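Local coordinates for uncharacterized protein (Bacteroides ovatus CL02T12C04, PDB 6PTM), which probably acts as an exo-carrageenase of glycoside hydrolase family 42, trimming carrageenan-derived chains from their ends, at residues A[160-163]-A[168-171]; A[497-502]-A[708-713]; A[224-229]-A[467-472]. One frame throughout, in Å; residues are numbered along the deposited sequence.

Contact 1. Residues A[160-163]-A[168-171]; sequences KDML and KPVF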
# COMPACT_ATOMS: atom_id res chain seq x y z
N LYS A 160 4.65 -14.26 -11.01
CA LYS A 160 3.23 -14.14 -10.56
C LYS A 160 3.18 -13.15 -9.39
O LYS A 160 3.50 -11.99 -9.65
CB LYS A 160 2.67 -15.54 -10.31
CG LYS A 160 1.16 -15.62 -10.07
CD LYS A 160 0.61 -17.02 -10.21
CE LYS A 160 -0.85 -17.14 -9.81
NZ LYS A 160 -1.31 -18.55 -9.86
N ASP A 161 2.80 -13.60 -8.19
CA ASP A 161 2.61 -12.73 -6.99
C ASP A 161 3.88 -12.76 -6.13
O ASP A 161 3.82 -12.31 -5.00
CB ASP A 161 1.41 -13.16 -6.14
CG ASP A 161 1.43 -14.60 -5.66
OD1 ASP A 161 2.19 -15.37 -6.20
OD2 ASP A 161 0.68 -14.92 -4.76
N MET A 162 5.00 -13.22 -6.68
CA MET A 162 6.21 -13.33 -5.84
C MET A 162 7.44 -12.67 -6.44
O MET A 162 7.53 -12.53 -7.64
CB MET A 162 6.62 -14.80 -5.64
CG MET A 162 5.52 -15.71 -5.18
SD MET A 162 6.01 -17.44 -5.26
CE MET A 162 5.79 -17.75 -7.01
N LEU A 163 8.35 -12.30 -5.54
CA LEU A 163 9.73 -11.93 -5.91
C LEU A 163 10.52 -13.20 -5.56
O LEU A 163 10.43 -13.65 -4.41
CB LEU A 163 10.17 -10.71 -5.10
CG LEU A 163 9.67 -9.39 -5.66
CD1 LEU A 163 10.08 -8.23 -4.78
CD2 LEU A 163 10.17 -9.18 -7.08
N LYS A 168 12.73 -19.45 -4.24
CA LYS A 168 11.86 -19.18 -3.09
C LYS A 168 11.36 -17.75 -3.13
O LYS A 168 12.10 -16.85 -3.53
CB LYS A 168 12.66 -19.45 -1.81
CG LYS A 168 12.90 -20.92 -1.53
CD LYS A 168 11.58 -21.55 -1.15
CE LYS A 168 11.61 -23.05 -1.20
NZ LYS A 168 10.29 -23.55 -0.77
N PRO A 169 10.12 -17.51 -2.62
CA PRO A 169 9.62 -16.16 -2.40
C PRO A 169 10.52 -15.42 -1.39
O PRO A 169 10.89 -16.00 -0.32
CB PRO A 169 8.17 -16.31 -1.89
CG PRO A 169 7.89 -17.79 -1.89
CD PRO A 169 9.17 -18.54 -2.14
N VAL A 170 10.83 -14.16 -1.72
CA VAL A 170 11.46 -13.20 -0.79
C VAL A 170 10.64 -11.90 -0.78
O VAL A 170 9.77 -11.71 -1.67
CB VAL A 170 12.95 -12.95 -1.11
CG1 VAL A 170 13.77 -14.21 -0.95
CG2 VAL A 170 13.16 -12.34 -2.49
N PHE A 171 10.91 -11.07 0.20
CA PHE A 171 10.30 -9.74 0.42
C PHE A 171 11.43 -8.71 0.50
O PHE A 171 12.40 -8.93 1.23
CB PHE A 171 9.41 -9.80 1.66
CG PHE A 171 8.39 -10.92 1.58
CD1 PHE A 171 7.33 -10.84 0.68
CD2 PHE A 171 8.53 -12.07 2.33
CE1 PHE A 171 6.42 -11.89 0.56
CE2 PHE A 171 7.65 -13.13 2.18
CZ PHE A 171 6.60 -13.03 1.30
O HOH W 1 7.64 -13.00 -2.77
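The carbonyl oxygen of Leu-163 takes two contacts from the facing arm. Val-170 N donates to Leu-163 O at 2.8 Å in a nearly straight bond (167° at the hydrogen), arriving almost head-on at the carbonyl, and the CA-H of Pro-169 adds a weaker C-H...O contact, with Pro-169 CA 3.3 Å from Leu-163 O. Next to this, a water bridges the strands, accepting from Leu-163 N at 2.9 Å and donating to Val-170 O at 2.7 Å. It spans a gap of 4.2 Å between Leu-163 N and Val-170 O, too wide for a direct bond. The two segments belong to the antiparallel hairpin of strands 162-165 and 168-175, whose second arm becomes the first strand of the TIM barrel expected for this family. On the side of Val-170, the CG2 methyl sits between its own backbone N and carbonyl carbon, and this rotation brings Val-170 CG2 to 3.6 Å from Leu-163 O. Leu-163 CB lies alongside in turn, 3.6 Å from Val-170 O. Met-162 and Pro-169 run side by side in the same direction; the thioether touches the pyrrolidine ring through Met-162 SD and Pro-169 CG, 3.9 Å apart, before the methionine bends away at chi3 (-79°). The first turn of helix 551-559 meets the second arm: Ser-551 OG bonds to Pro-169 O, and Lys-168 NZ forms a salt bridge with Asp-552.

Contact 2. Residues A[497-502]-A[708-713]; sequences TIHGLT and EWRVIA. With EDO (1,2-ethanediol), chain E; EDO (1,2-ethanediol), chain F.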
# COMPACT_ATOMS: atom_id res chain seq x y z
N THR A 497 2.59 -7.05 4.86
CA THR A 497 3.04 -8.21 4.07
C THR A 497 1.99 -9.32 4.12
O THR A 497 1.70 -9.91 3.06
CB THR A 497 4.43 -8.69 4.51
OG1 THR A 497 5.31 -7.57 4.41
CG2 THR A 497 4.86 -9.83 3.61
N ILE A 498 1.38 -9.56 5.28
CA ILE A 498 0.25 -10.53 5.37
C ILE A 498 -0.85 -10.15 4.36
O ILE A 498 -1.45 -11.06 3.76
CB ILE A 498 -0.26 -10.64 6.81
CG1 ILE A 498 0.78 -11.33 7.72
CG2 ILE A 498 -1.63 -11.32 6.85
CD1 ILE A 498 1.07 -12.77 7.40
N HIS A 499 -1.09 -8.85 4.14
CA HIS A 499 -2.18 -8.35 3.27
C HIS A 499 -1.70 -8.17 1.81
O HIS A 499 -2.48 -7.61 1.02
CB HIS A 499 -2.77 -7.11 3.90
CG HIS A 499 -3.60 -7.37 5.13
ND1 HIS A 499 -4.99 -7.35 5.09
CD2 HIS A 499 -3.25 -7.67 6.40
CE1 HIS A 499 -5.47 -7.60 6.29
NE2 HIS A 499 -4.40 -7.80 7.14
N GLY A 500 -0.47 -8.57 1.47
CA GLY A 500 -0.05 -8.65 0.06
C GLY A 500 1.25 -7.92 -0.28
O GLY A 500 1.76 -8.14 -1.36
N LEU A 501 1.74 -7.06 0.60
CA LEU A 501 2.96 -6.28 0.27
C LEU A 501 4.15 -7.21 -0.02
O LEU A 501 4.48 -8.09 0.81
CB LEU A 501 3.28 -5.36 1.44
CG LEU A 501 4.50 -4.47 1.26
CD1 LEU A 501 4.32 -3.56 0.03
CD2 LEU A 501 4.67 -3.66 2.53
N THR A 502 4.83 -6.94 -1.13
CA THR A 502 5.97 -7.76 -1.61
C THR A 502 7.28 -6.98 -1.49
O THR A 502 8.29 -7.58 -1.17
CB THR A 502 5.81 -8.26 -3.05
OG1 THR A 502 4.45 -8.50 -3.38
CG2 THR A 502 6.61 -9.53 -3.25
N GLU A 708 -5.94 -8.96 14.73
CA GLU A 708 -6.27 -9.62 13.45
C GLU A 708 -5.50 -10.93 13.40
O GLU A 708 -4.28 -10.90 13.51
CB GLU A 708 -5.85 -8.74 12.27
CG GLU A 708 -6.44 -9.24 10.97
CD GLU A 708 -5.80 -8.65 9.73
OE1 GLU A 708 -4.65 -9.06 9.40
OE2 GLU A 708 -6.41 -7.74 9.16
N TRP A 709 -6.21 -12.04 13.21
CA TRP A 709 -5.61 -13.39 13.26
C TRP A 709 -5.97 -14.19 12.01
O TRP A 709 -7.00 -13.87 11.34
CB TRP A 709 -5.96 -14.10 14.55
CG TRP A 709 -7.42 -14.28 14.79
CD1 TRP A 709 -8.28 -13.36 15.29
CD2 TRP A 709 -8.15 -15.51 14.67
NE1 TRP A 709 -9.52 -13.91 15.41
CE2 TRP A 709 -9.47 -15.24 15.07
CE3 TRP A 709 -7.82 -16.79 14.24
CZ2 TRP A 709 -10.46 -16.22 15.08
CZ3 TRP A 709 -8.80 -17.75 14.20
CH2 TRP A 709 -10.11 -17.46 14.62
N ARG A 710 -5.08 -15.14 11.66
CA ARG A 710 -5.23 -16.02 10.49
C ARG A 710 -4.69 -17.39 10.88
O ARG A 710 -3.82 -17.47 11.74
CB ARG A 710 -4.45 -15.49 9.29
CG ARG A 710 -4.88 -14.11 8.80
CD ARG A 710 -6.31 -14.03 8.25
NE ARG A 710 -6.63 -12.67 7.80
CZ ARG A 710 -6.16 -12.09 6.69
NH1 ARG A 710 -5.33 -12.74 5.86
NH2 ARG A 710 -6.48 -10.84 6.42
N VAL A 711 -5.19 -18.44 10.24
CA VAL A 711 -4.73 -19.82 10.48
C VAL A 711 -4.54 -20.52 9.13
O VAL A 711 -5.49 -20.50 8.33
CB VAL A 711 -5.73 -20.58 11.37
CG1 VAL A 711 -5.19 -21.96 11.74
CG2 VAL A 711 -6.05 -19.76 12.60
N ILE A 712 -3.38 -21.15 8.94
CA ILE A 712 -3.13 -22.05 7.79
C ILE A 712 -2.72 -23.42 8.32
O ILE A 712 -2.23 -23.49 9.46
CB ILE A 712 -2.07 -21.47 6.83
CG1 ILE A 712 -0.75 -21.22 7.55
CG2 ILE A 712 -2.61 -20.22 6.15
CD1 ILE A 712 0.38 -20.81 6.65
N ALA A 713 -2.94 -24.45 7.50
CA ALA A 713 -2.56 -25.85 7.78
C ALA A 713 -1.10 -26.00 7.43
O ALA A 713 -0.75 -25.58 6.34
CB ALA A 713 -3.40 -26.78 6.94
C1 EDO E . -7.10 -24.33 7.51
O1 EDO E . -6.78 -23.15 6.79
C2 EDO E . -6.98 -24.04 8.96
O2 EDO E . -7.86 -23.04 9.46
C1 EDO F . -10.08 -21.37 6.92
O1 EDO F . -9.17 -22.08 6.06
C2 EDO F . -9.44 -20.22 7.59
O2 EDO F . -8.48 -20.57 8.59
O HOH W 2 -4.07 -12.01 3.29
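Ile-498, in the last turn of helix 486-498, faces Arg-710 on strand 707-715 with their CA atoms 9.3 Å apart, a spacing that leaves the junction to side chains and water. The helix stops in a Schellman motif: Gly-500, at positive phi, sends its N back to Thr-497 O at 3.0 Å. The end of the His-499 side chain reaches the strand, where Glu-708 meets it from the opposite direction. His-499 NE2 donates to Glu-708 OE1 at 2.6 Å with 152° at the hydrogen, entering the syn lone pair while the oxygen stays 17° out of the imidazole plane. Glu-708 spans the distance because its CG is anti to the backbone N (chi1 -167°) and the chain stays extended; its OE2 bonds to Asn-591 ND2. At the other nitrogen, His-499 ND1 bonds to Asp-455 OD1, so two carboxylates fix the rotation of the ring and would probably favour its protonated form. The positive charge of Arg-710 would probably work against that: it crosses the imidazole at about a right angle, with Arg-710 NH2 3.4 Å from His-499 CE1. A water in the guanidinium plane accepts from Arg-710 NH1 at 3.0 Å and lies 2.8 Å from Ile-498 O, linking the two. An alanine at His-499 is likely to leave Glu-708 OE1 and Asp-455 without the imidazole that links them. Strand 707-715 is an edge of the antiparallel sheet it forms with 718-725, while helix 448-460 brings Asp-455 and Cys-451 to the histidine and Phe-557 of helix 551-559 packs against both Ile-498 and Arg-710.

Contact 3. Residues A[224-229]-A[467-472]; sequences IGFVFL and FNTEGH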
# COMPACT_ATOMS: atom_id res chain seq x y z
N ILE A 224 17.68 -5.50 -9.29
CA ILE A 224 16.24 -5.36 -9.61
C ILE A 224 15.88 -3.91 -9.27
O ILE A 224 16.37 -3.38 -8.27
CB ILE A 224 15.35 -6.40 -8.92
CG1 ILE A 224 13.98 -6.41 -9.60
CG2 ILE A 224 15.30 -6.15 -7.41
CD1 ILE A 224 13.09 -7.60 -9.24
N GLY A 225 15.13 -3.28 -10.15
CA GLY A 225 14.89 -1.84 -10.08
C GLY A 225 13.62 -1.45 -10.79
O GLY A 225 12.94 -2.31 -11.41
N PHE A 226 13.28 -0.18 -10.69
CA PHE A 226 12.12 0.36 -11.43
C PHE A 226 12.48 1.70 -12.09
O PHE A 226 13.46 2.40 -11.71
CB PHE A 226 10.91 0.43 -10.50
CG PHE A 226 10.87 1.60 -9.57
CD1 PHE A 226 11.60 1.61 -8.40
CD2 PHE A 226 10.03 2.67 -9.82
CE1 PHE A 226 11.55 2.67 -7.52
CE2 PHE A 226 9.94 3.72 -8.91
CZ PHE A 226 10.69 3.71 -7.76
N VAL A 227 11.71 2.02 -13.13
CA VAL A 227 11.83 3.29 -13.89
C VAL A 227 10.77 4.26 -13.37
O VAL A 227 9.59 3.89 -13.26
CB VAL A 227 11.69 3.05 -15.40
CG1 VAL A 227 11.84 4.34 -16.19
CG2 VAL A 227 12.68 2.00 -15.88
N PHE A 228 11.20 5.46 -13.03
CA PHE A 228 10.33 6.52 -12.43
C PHE A 228 10.02 7.53 -13.52
O PHE A 228 10.97 8.22 -13.96
CB PHE A 228 11.07 7.14 -11.26
CG PHE A 228 10.27 8.08 -10.40
CD1 PHE A 228 9.89 9.33 -10.86
CD2 PHE A 228 9.96 7.75 -9.09
CE1 PHE A 228 9.15 10.18 -10.05
CE2 PHE A 228 9.27 8.64 -8.27
CZ PHE A 228 8.88 9.85 -8.75
N LEU A 229 8.76 7.64 -13.96
CA LEU A 229 8.34 8.71 -14.90
C LEU A 229 7.86 9.91 -14.10
O LEU A 229 6.84 9.78 -13.38
CB LEU A 229 7.23 8.21 -15.81
CG LEU A 229 7.70 7.44 -17.04
CD1 LEU A 229 8.20 6.07 -16.62
CD2 LEU A 229 6.57 7.33 -18.08
N PHE A 467 4.09 -3.48 -4.87
CA PHE A 467 5.29 -2.63 -4.71
C PHE A 467 4.86 -1.28 -4.16
O PHE A 467 4.24 -0.51 -4.89
CB PHE A 467 6.03 -2.50 -6.04
CG PHE A 467 7.37 -1.83 -5.95
CD1 PHE A 467 8.01 -1.60 -4.74
CD2 PHE A 467 8.02 -1.44 -7.10
CE1 PHE A 467 9.25 -0.99 -4.69
CE2 PHE A 467 9.28 -0.86 -7.06
CZ PHE A 467 9.88 -0.60 -5.85
N ASN A 468 5.10 -1.05 -2.87
CA ASN A 468 4.93 0.26 -2.21
C ASN A 468 6.18 1.09 -2.49
O ASN A 468 7.21 0.80 -1.90
CB ASN A 468 4.62 0.12 -0.72
CG ASN A 468 4.24 1.44 -0.10
OD1 ASN A 468 4.71 2.50 -0.55
ND2 ASN A 468 3.45 1.36 0.97
N THR A 469 6.08 2.05 -3.42
CA THR A 469 7.22 2.78 -4.03
C THR A 469 7.55 4.01 -3.20
O THR A 469 8.55 4.66 -3.51
CB THR A 469 6.92 3.15 -5.49
OG1 THR A 469 5.58 3.67 -5.61
CG2 THR A 469 7.12 1.94 -6.37
N GLU A 470 6.75 4.32 -2.20
CA GLU A 470 7.11 5.37 -1.22
C GLU A 470 6.42 5.05 0.09
O GLU A 470 5.37 5.65 0.37
CB GLU A 470 6.72 6.74 -1.77
CG GLU A 470 7.28 7.88 -0.96
CD GLU A 470 6.79 9.25 -1.43
OE1 GLU A 470 6.71 9.44 -2.66
OE2 GLU A 470 6.41 10.06 -0.56
N GLY A 471 7.00 4.13 0.86
CA GLY A 471 6.36 3.57 2.06
C GLY A 471 6.22 4.64 3.13
O GLY A 471 7.26 5.26 3.52
N HIS A 472 4.99 4.88 3.59
CA HIS A 472 4.68 5.92 4.60
C HIS A 472 4.15 5.21 5.86
O HIS A 472 3.23 5.75 6.52
CB HIS A 472 3.77 7.01 3.99
CG HIS A 472 4.54 8.03 3.21
ND1 HIS A 472 5.43 8.92 3.82
CD2 HIS A 472 4.56 8.30 1.88
CE1 HIS A 472 5.99 9.66 2.88
NE2 HIS A 472 5.49 9.29 1.67
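One face of the Phe-226 ring receives both the edge of Phe-467 and the methyl of Thr-469. The two phenyl planes stand 86° apart with centroids separated by 5.2 Å, the signature of a T-shaped (edge-to-face) pair in which Phe-467 supplies the edge; its CE2 comes within 3.6 Å of Phe-226 CD1. Thr-469 CG2 occupies the corner between the rings: it hangs toward the rim of Phe-226, 4.2 Å from Phe-226 CE2, and lies over the centre of Phe-467, 3.5 Å above that plane. Its place follows from chi1 of 44°, which tucks OG1 between the backbone N and carbonyl carbon and swings the methyl to the side of the N, into the aromatic corner. Strands 225-230 and 466-471 fit the third and seventh strands of a (beta/alpha)8 barrel, so the apolar cluster lies in the barrel interior, where Met-289 also touches Phe-226 and His-392 meets the Phe-467 ring. At Thr-469 and Glu-470 the chain turns a corner, and Asn-468 OD1 accepts from Glu-470 N at 3.2 Å, an Asx turn bonded in the carbonyl plane. Glu-470 stands at the end of the seventh strand, a position consistent with that of the nucleophile in clan GH-A hydrolases. His-472 NE2 donates to Glu-470 OE2 at 2.5 Å, nearly straight (167°) and close to the imidazole plane, meeting the oxygen on its anti side and tilted out of the carboxylate plane. The other carboxylate oxygen, Glu-470 OE1, forms a salt bridge with Lys-394.

How the contacts relate
Contacts 1 and 2 lie about 14 Å apart between centres and meet directly, Leu-163 CG standing 3.9 Å from Thr-502 CG2 and Phe-171 CD1 4.0 Å from Thr-497 CG2. One segment of each sits where a barrel strand begins: 168-171 opens the first, and 497-502 leads into strand 503-506. Contact 3 lies further along the barrel, about 16 Å from contact 1 and 23 Å from contact 2 by centres. Leu-163 CD2 packs at 4.0 Å on Ile-224 CD1, and Leu-501 CD1 at 3.8 Å on Asn-468 CB. Contact 3 includes the probable catalytic end at Glu-470, while contact 2 joins the antiparallel sheet containing strand 707-715 to the opposite end, where strand 503-506 begins.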